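Local structure of ketosynthase (Streptomyces sp. MSC090213JE08, 6KXD) at residues 19-25 and 246-252; 276-282 and 368-372. The protein probably takes part in the chain-building condensation of a highly reducing type II polyketide synthase, within the ishigamide ketosynthase/chain length factor assembly. One frame throughout, in Å; residues are numbered along the deposited sequence.

Both contacts belong to the same side of the chain and share one sheet, in which strands 250-259 and 365-373 run antiparallel as neighbours. Contact 1 brings strand 20-29 to the start of strand 250-259; contact 2 lays helix 265-280, the next helix along the chain, over strand 365-373. Their centres are about 15 Å apart, yet they touch directly: Ala-251 N lies 2.7 Å from Arg-372 O, a probable hydrogen bond, and Val-252 CG2 packs 3.9 Å from Leu-371 CD2. Contact 1 is thus a join within the sheet, contact 2 a helix layer on it, and together they follow the layered architecture of the thiolase-like fold.

Contact 1: 19-25 and 246-252; sequences TPVITGW and RPPLAAV
This is an antiparallel β-strand pairing with a classic β bulge, buried where strand 20-29 meets the beginning of strand 250-259. The short strand axes approach to 4.6 Å at 145°. Val-21 and Ala-251 form a non-hydrogen-bonded pair (CA-CA 4.3 Å); Ile-22 and Ala-250 form a hydrogen-bonded one (CA-CA 5.3 Å). Val-252 N donates to Pro-20 O and Ile-22 N to Ala-250 O, both 2.8 Å. At the bulge Leu-249 and Ala-250 both face Ile-22: Leu-249, at phi/psi -93/-31°, gives a 2.7 Å bond from its N to Ile-22 O, while Ala-250 N to the same oxygen is weak at 3.4 Å. Val-21 CB meets Pro-248 CB at 3.7 Å; Ile-22 (m, t) brings CG1 to 4.3 Å from Val-252 CG2. Leu-249 CD1 abuts the edge of the Trp-25 ring, 3.6 Å from CD1. Strand 229-240 pairs along the other edge of strand 20-29, where Glu-239 also bonds Thr-23 OG1, and helix 332-344 covers Ile-22, Trp-25 and Ala-250.

Contact 2: 276-282 and 368-372; sequences ALRRAGV and VAVLR
The backbones set the frame: the helical residues 276-280 and strand 368-372 run in roughly the same direction, at 36°, with their axes 8.2 Å apart at closest approach. Ala-276 and Val-370 have the nearest CA atoms, 6.3 Å apart. Apolar packing does the joining, centred on Val-370 (t), whose CG2 meets Ala-276 CB at 3.7 Å and Leu-277 CD2 at 4.0 Å, while its CG1 meets Ala-280 CB at 3.6 Å and Val-282 CG2 at 4.1 Å. Two residues earlier on the same face of the strand, Val-368 CG1 also touches Ala-276 CB at 3.7 Å. Ala-369 and Leu-371 alternate to the other face. Arg-372 brings NH2 to 3.7 Å from Val-282 CG1, its NH1 being bonded to the carbonyl of Gly-352. Backbone bonds shape the chain leaving the helix: Gly-281, at a phi of 72°, gives N to Arg-278 O at 2.7 Å, and Val-282 N reaches Leu-277 O at 3.0 Å, a Schellman motif that turns Val-282 back toward the strand. The whole is a β-α-β crossover: helix 265-280 links strands 250-259 and 287-291, which run parallel with strands 365-373 and 354-360 between them, and packs on strand 365-373.

Contact 1: 19-25 and 246-252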
ATOM      1  N   THR B  19       0.355 -11.271  21.829  1.00 62.69           N
ATOM      2  CA  THR B  19      -0.902 -10.647  21.399  1.00 62.60           C
ATOM      3  C   THR B  19      -0.686  -9.140  21.328  1.00 51.77           C
ATOM      4  O   THR B  19      -0.171  -8.512  22.257  1.00 47.63           O
ATOM      5  CB  THR B  19      -2.102 -10.970  22.300  1.00 57.95           C
ATOM      6  OG1 THR B  19      -2.455 -12.345  22.127  1.00 58.88           O
ATOM      7  CG2 THR B  19      -3.304 -10.110  21.984  1.00 56.27           C
ATOM      8  N   PRO B  20      -1.053  -8.492  20.208  1.00 48.37           N
ATOM      9  CA  PRO B  20      -0.931  -7.041  20.146  1.00 46.44           C
ATOM     10  C   PRO B  20      -1.989  -6.365  21.020  1.00 39.01           C
ATOM     11  O   PRO B  20      -3.127  -6.827  21.115  1.00 42.39           O
ATOM     12  CB  PRO B  20      -1.051  -6.724  18.654  1.00 43.76           C
ATOM     13  CG  PRO B  20      -1.794  -7.885  18.064  1.00 48.76           C
ATOM     14  CD  PRO B  20      -1.527  -9.092  18.950  1.00 48.16           C
ATOM     15  N   VAL B  21      -1.575  -5.267  21.635  1.00 40.51           N
ATOM     16  CA  VAL B  21      -2.378  -4.468  22.437  1.00 39.30           C
ATOM     17  C   VAL B  21      -2.287  -3.054  21.910  1.00 40.07           C
ATOM     18  O   VAL B  21      -1.216  -2.592  21.536  1.00 42.36           O
ATOM     19  CB  VAL B  21      -2.002  -4.552  23.930  1.00 41.30           C
ATOM     20  CG1 VAL B  21      -2.296  -5.949  24.455  1.00 40.99           C
ATOM     21  CG2 VAL B  21      -0.568  -4.178  24.224  1.00 46.01           C
ATOM     22  N   ILE B  22      -3.440  -2.391  21.927  1.00 38.59           N
ATOM     23  CA  ILE B  22      -3.470  -1.013  21.701  1.00 39.91           C
ATOM     24  C   ILE B  22      -3.242  -0.308  23.040  1.00 40.45           C
ATOM     25  O   ILE B  22      -4.024  -0.514  23.963  1.00 39.09           O
ATOM     26  CB  ILE B  22      -4.811  -0.608  21.111  1.00 35.99           C
ATOM     27  CG1 ILE B  22      -5.038  -1.263  19.747  1.00 36.81           C
ATOM     28  CG2 ILE B  22      -4.889   0.890  21.078  1.00 35.86           C
ATOM     29  CD1 ILE B  22      -6.437  -0.987  19.201  1.00 42.78           C
ATOM     30  N   THR B  23      -2.245   0.574  23.095  1.00 39.99           N
ATOM     31  CA  THR B  23      -1.890   1.273  24.362  1.00 40.58           C
ATOM     32  C   THR B  23      -2.108   2.767  24.242  1.00 44.94           C
ATOM     33  O   THR B  23      -1.892   3.506  25.209  1.00 43.35           O
ATOM     34  CB  THR B  23      -0.451   0.943  24.757  1.00 42.28           C
ATOM     35  OG1 THR B  23       0.344   1.536  23.732  1.00 40.76           O
ATOM     36  CG2 THR B  23      -0.222  -0.544  24.853  1.00 43.78           C
ATOM     37  N   GLY B  24      -2.642   3.211  23.101  1.00 38.13           N
ATOM     38  CA  GLY B  24      -2.909   4.595  22.916  1.00 42.17           C
ATOM     39  C   GLY B  24      -3.613   4.821  21.586  1.00 34.90           C
ATOM     40  O   GLY B  24      -3.516   3.979  20.712  1.00 36.83           O
ATOM     41  N   TRP B  25      -4.274   5.958  21.486  1.00 38.37           N
ATOM     42  CA  TRP B  25      -4.925   6.327  20.263  1.00 39.57           C
ATOM     43  C   TRP B  25      -5.083   7.818  20.170  1.00 39.68           C
ATOM     44  O   TRP B  25      -4.975   8.564  21.152  1.00 37.25           O
ATOM     45  CB  TRP B  25      -6.262   5.633  20.124  1.00 39.41           C
ATOM     46  CG  TRP B  25      -7.281   5.965  21.153  1.00 38.46           C
ATOM     47  CD1 TRP B  25      -7.372   5.491  22.430  1.00 41.64           C
ATOM     48  CD2 TRP B  25      -8.375   6.871  20.977  1.00 39.93           C
ATOM     49  NE1 TRP B  25      -8.475   6.007  23.045  1.00 44.34           N
ATOM     50  CE2 TRP B  25      -9.103   6.866  22.191  1.00 42.75           C
ATOM     51  CE3 TRP B  25      -8.828   7.653  19.913  1.00 40.70           C
ATOM     52  CZ2 TRP B  25     -10.245   7.644  22.366  1.00 46.79           C
ATOM     53  CZ3 TRP B  25      -9.951   8.432  20.093  1.00 42.47           C
ATOM     54  CH2 TRP B  25     -10.648   8.418  21.306  1.00 45.37           C
ATOM     55  N   ARG B 246       3.052   1.000  28.122  1.00 64.53           N
ATOM     56  CA  ARG B 246       1.913   1.745  28.638  1.00 63.17           C
ATOM     57  C   ARG B 246       0.754   0.774  28.824  1.00 60.51           C
ATOM     58  O   ARG B 246       0.721  -0.283  28.205  1.00 57.17           O
ATOM     59  CB  ARG B 246       1.585   2.928  27.722  1.00 67.42           C
ATOM     60  CG  ARG B 246       2.268   4.220  28.155  1.00 78.00           C
ATOM     61  CD  ARG B 246       2.655   5.113  26.999  1.00 79.29           C
ATOM     62  NE  ARG B 246       1.539   5.262  26.086  1.00 82.11           N
ATOM     63  CZ  ARG B 246       0.563   6.150  26.217  1.00 80.83           C
ATOM     64  NH1 ARG B 246       0.603   7.046  27.190  1.00 74.02           N
ATOM     65  NH2 ARG B 246      -0.451   6.122  25.373  1.00 69.24           N
ATOM     66  N   PRO B 247      -0.206   1.063  29.730  1.00 64.60           N
ATOM     67  CA  PRO B 247      -1.267   0.107  30.020  1.00 57.84           C
ATOM     68  C   PRO B 247      -2.079  -0.163  28.751  1.00 55.17           C
ATOM     69  O   PRO B 247      -2.429   0.755  28.006  1.00 52.93           O
ATOM     70  CB  PRO B 247      -2.135   0.756  31.111  1.00 63.08           C
ATOM     71  CG  PRO B 247      -1.685   2.214  31.191  1.00 65.40           C
ATOM     72  CD  PRO B 247      -0.326   2.304  30.513  1.00 68.10           C
ATOM     73  N   PRO B 248      -2.368  -1.440  28.459  1.00 50.33           N
ATOM     74  CA  PRO B 248      -3.214  -1.801  27.323  1.00 52.49           C
ATOM     75  C   PRO B 248      -4.658  -1.323  27.497  1.00 52.34           C
ATOM     76  O   PRO B 248      -5.269  -1.494  28.569  1.00 47.91           O
ATOM     77  CB  PRO B 248      -3.086  -3.332  27.230  1.00 49.59           C
ATOM     78  CG  PRO B 248      -2.676  -3.747  28.621  1.00 56.71           C
ATOM     79  CD  PRO B 248      -1.798  -2.616  29.121  1.00 52.67           C
ATOM     80  N   LEU B 249      -5.202  -0.757  26.413  1.00 44.78           N
ATOM     81  CA  LEU B 249      -6.584  -0.354  26.349  1.00 44.52           C
ATOM     82  C   LEU B 249      -7.405  -1.496  25.756  1.00 47.20           C
ATOM     83  O   LEU B 249      -8.583  -1.612  26.075  1.00 43.82           O
ATOM     84  CB  LEU B 249      -6.744   0.912  25.498  1.00 43.11           C
ATOM     85  CG  LEU B 249      -5.786   2.054  25.815  1.00 47.56           C
ATOM     86  CD1 LEU B 249      -6.040   3.249  24.902  1.00 46.07           C
ATOM     87  CD2 LEU B 249      -5.922   2.464  27.277  1.00 49.41           C
ATOM     88  N   ALA B 250      -6.796  -2.288  24.858  1.00 42.20           N
ATOM     89  CA  ALA B 250      -7.496  -3.330  24.194  1.00 44.34           C
ATOM     90  C   ALA B 250      -6.489  -4.279  23.576  1.00 40.07           C
ATOM     91  O   ALA B 250      -5.404  -3.877  23.163  1.00 42.15           O
ATOM     92  CB  ALA B 250      -8.429  -2.775  23.144  1.00 40.98           C
ATOM     93  N   ALA B 251      -6.863  -5.547  23.520  1.00 40.07           N
ATOM     94  CA  ALA B 251      -6.055  -6.569  22.885  1.00 41.23           C
ATOM     95  C   ALA B 251      -6.709  -6.881  21.553  1.00 43.47           C
ATOM     96  O   ALA B 251      -7.911  -6.979  21.496  1.00 43.08           O
ATOM     97  CB  ALA B 251      -5.960  -7.809  23.709  1.00 45.78           C
ATOM     98  N   VAL B 252      -5.880  -6.949  20.503  1.00 42.22           N
ATOM     99  CA  VAL B 252      -6.339  -7.349  19.199  1.00 40.27           C
ATOM    100  C   VAL B 252      -6.275  -8.876  19.116  1.00 38.59           C
ATOM    101  O   VAL B 252      -5.210  -9.457  18.986  1.00 41.72           O
ATOM    102  CB  VAL B 252      -5.515  -6.699  18.071  1.00 43.09           C
ATOM    103  CG1 VAL B 252      -6.037  -7.154  16.728  1.00 47.88           C
ATOM    104  CG2 VAL B 252      -5.493  -5.180  18.159  1.00 46.11           C
TER

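Contact 2: 276-282 and 368-372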
ATOM      1  N   ALA B 276     -13.536 -14.431  12.467  1.00 40.54           N
ATOM      2  CA  ALA B 276     -12.818 -13.574  13.407  1.00 41.21           C
ATOM      3  C   ALA B 276     -13.144 -13.990  14.855  1.00 42.58           C
ATOM      4  O   ALA B 276     -12.279 -14.055  15.752  1.00 41.82           O
ATOM      5  CB  ALA B 276     -13.137 -12.133  13.149  1.00 43.56           C
ATOM      6  N   LEU B 277     -14.406 -14.282  15.104  1.00 40.03           N
ATOM      7  CA  LEU B 277     -14.805 -14.672  16.457  1.00 41.93           C
ATOM      8  C   LEU B 277     -14.204 -16.033  16.829  1.00 44.09           C
ATOM      9  O   LEU B 277     -13.615 -16.191  17.924  1.00 45.63           O
ATOM     10  CB  LEU B 277     -16.324 -14.665  16.523  1.00 41.13           C
ATOM     11  CG  LEU B 277     -16.985 -13.289  16.544  1.00 40.82           C
ATOM     12  CD1 LEU B 277     -18.467 -13.430  16.252  1.00 41.70           C
ATOM     13  CD2 LEU B 277     -16.790 -12.565  17.872  1.00 39.85           C
ATOM     14  N   ARG B 278     -14.302 -17.002  15.923  1.00 42.91           N
ATOM     15  CA  ARG B 278     -13.663 -18.313  16.143  1.00 49.15           C
ATOM     16  C   ARG B 278     -12.179 -18.110  16.482  1.00 51.63           C
ATOM     17  O   ARG B 278     -11.673 -18.590  17.527  1.00 48.79           O
ATOM     18  CB  ARG B 278     -13.875 -19.215  14.921  1.00 56.59           C
ATOM     19  CG  ARG B 278     -13.044 -20.494  14.937  1.00 67.83           C
ATOM     20  CD  ARG B 278     -13.568 -21.586  14.017  1.00 73.97           C
ATOM     21  NE  ARG B 278     -14.174 -21.064  12.792  1.00 76.19           N
ATOM     22  CZ  ARG B 278     -13.563 -20.971  11.611  1.00 80.77           C
ATOM     23  NH1 ARG B 278     -12.285 -21.300  11.487  1.00 80.76           N
ATOM     24  NH2 ARG B 278     -14.240 -20.549  10.556  1.00 74.30           N
ATOM     25  N   ARG B 279     -11.470 -17.353  15.645  1.00 46.57           N
ATOM     26  CA  ARG B 279     -10.016 -17.203  15.799  1.00 45.63           C
ATOM     27  C   ARG B 279      -9.662 -16.462  17.092  1.00 45.63           C
ATOM     28  O   ARG B 279      -8.618 -16.673  17.663  1.00 47.97           O
ATOM     29  CB  ARG B 279      -9.408 -16.552  14.556  1.00 52.00           C
ATOM     30  CG  ARG B 279      -9.367 -17.493  13.353  1.00 63.75           C
ATOM     31  CD  ARG B 279      -8.246 -17.190  12.375  1.00 74.36           C
ATOM     32  NE  ARG B 279      -7.109 -18.103  12.460  1.00 88.97           N
ATOM     33  CZ  ARG B 279      -5.899 -17.856  11.951  1.00 93.13           C
ATOM     34  NH1 ARG B 279      -5.614 -16.661  11.463  1.00 84.09           N
ATOM     35  NH2 ARG B 279      -4.977 -18.805  11.923  1.00 93.03           N
ATOM     36  N   ALA B 280     -10.535 -15.575  17.544  1.00 46.11           N
ATOM     37  CA  ALA B 280     -10.376 -14.904  18.800  1.00 46.61           C
ATOM     38  C   ALA B 280     -10.689 -15.843  19.978  1.00 49.98           C
ATOM     39  O   ALA B 280     -10.393 -15.503  21.131  1.00 50.33           O
ATOM     40  CB  ALA B 280     -11.283 -13.707  18.816  1.00 43.35           C
ATOM     41  N   GLY B 281     -11.351 -16.965  19.698  1.00 46.18           N
ATOM     42  CA  GLY B 281     -11.800 -17.933  20.711  1.00 47.53           C
ATOM     43  C   GLY B 281     -12.965 -17.400  21.520  1.00 54.46           C
ATOM     44  O   GLY B 281     -13.096 -17.683  22.714  1.00 48.65           O
ATOM     45  N   VAL B 282     -13.833 -16.617  20.887  1.00 42.60           N
ATOM     46  CA  VAL B 282     -14.961 -16.115  21.597  1.00 44.27           C
ATOM     47  C   VAL B 282     -16.223 -16.436  20.819  1.00 44.53           C
ATOM     48  O   VAL B 282     -16.217 -16.662  19.629  1.00 45.34           O
ATOM     49  CB  VAL B 282     -14.861 -14.619  21.939  1.00 51.63           C
ATOM     50  CG1 VAL B 282     -13.572 -14.326  22.687  1.00 50.37           C
ATOM     51  CG2 VAL B 282     -15.006 -13.737  20.720  1.00 47.03           C
ATOM     52  N   VAL B 368     -12.996  -7.728   9.558  1.00 35.54           N
ATOM     53  CA  VAL B 368     -13.531  -7.741  10.844  1.00 36.11           C
ATOM     54  C   VAL B 368     -12.382  -7.841  11.833  1.00 34.89           C
ATOM     55  O   VAL B 368     -11.472  -8.607  11.598  1.00 39.85           O
ATOM     56  CB  VAL B 368     -14.511  -8.909  11.033  1.00 38.28           C
ATOM     57  CG1 VAL B 368     -14.944  -9.018  12.484  1.00 39.23           C
ATOM     58  CG2 VAL B 368     -15.717  -8.785  10.124  1.00 40.90           C
ATOM     59  N   ALA B 369     -12.456  -7.044  12.903  1.00 38.33           N
ATOM     60  CA  ALA B 369     -11.532  -7.205  14.000  1.00 38.48           C
ATOM     61  C   ALA B 369     -12.308  -7.488  15.280  1.00 35.82           C
ATOM     62  O   ALA B 369     -13.313  -6.826  15.585  1.00 38.47           O
ATOM     63  CB  ALA B 369     -10.626  -6.010  14.176  1.00 36.88           C
ATOM     64  N   VAL B 370     -11.728  -8.382  16.090  1.00 39.28           N
ATOM     65  CA  VAL B 370     -12.260  -8.699  17.430  1.00 37.84           C
ATOM     66  C   VAL B 370     -11.245  -8.232  18.473  1.00 35.46           C
ATOM     67  O   VAL B 370     -10.051  -8.544  18.376  1.00 37.99           O
ATOM     68  CB  VAL B 370     -12.565 -10.197  17.546  1.00 39.53           C
ATOM     69  CG1 VAL B 370     -13.059 -10.579  18.929  1.00 44.49           C
ATOM     70  CG2 VAL B 370     -13.573 -10.616  16.504  1.00 37.27           C
ATOM     71  N   LEU B 371     -11.706  -7.376  19.379  1.00 37.11           N
ATOM     72  CA  LEU B 371     -10.835  -6.791  20.422  1.00 37.69           C
ATOM     73  C   LEU B 371     -11.333  -7.263  21.782  1.00 41.58           C
ATOM     74  O   LEU B 371     -12.522  -7.459  21.965  1.00 39.11           O
ATOM     75  CB  LEU B 371     -10.945  -5.281  20.404  1.00 39.98           C
ATOM     76  CG  LEU B 371     -10.714  -4.619  19.039  1.00 43.14           C
ATOM     77  CD1 LEU B 371     -10.951  -3.124  19.147  1.00 46.09           C
ATOM     78  CD2 LEU B 371      -9.324  -4.885  18.534  1.00 46.83           C
ATOM     79  N   ARG B 372     -10.420  -7.348  22.741  1.00 40.98           N
ATOM     80  CA  ARG B 372     -10.821  -7.483  24.117  1.00 42.95           C
ATOM     81  C   ARG B 372     -10.456  -6.191  24.833  1.00 41.82           C
ATOM     82  O   ARG B 372      -9.253  -5.815  24.790  1.00 41.36           O
ATOM     83  CB  ARG B 372     -10.134  -8.703  24.703  1.00 45.50           C
ATOM     84  CG  ARG B 372     -10.112  -8.665  26.226  1.00 54.71           C
ATOM     85  CD  ARG B 372     -10.659  -9.867  26.935  1.00 52.77           C
ATOM     86  NE  ARG B 372     -10.766 -11.118  26.195  1.00 48.08           N
ATOM     87  CZ  ARG B 372     -11.850 -11.900  26.229  1.00 54.05           C
ATOM     88  NH1 ARG B 372     -12.965 -11.474  26.816  1.00 51.27           N
ATOM     89  NH2 ARG B 372     -11.805 -13.090  25.653  1.00 47.37           N
TER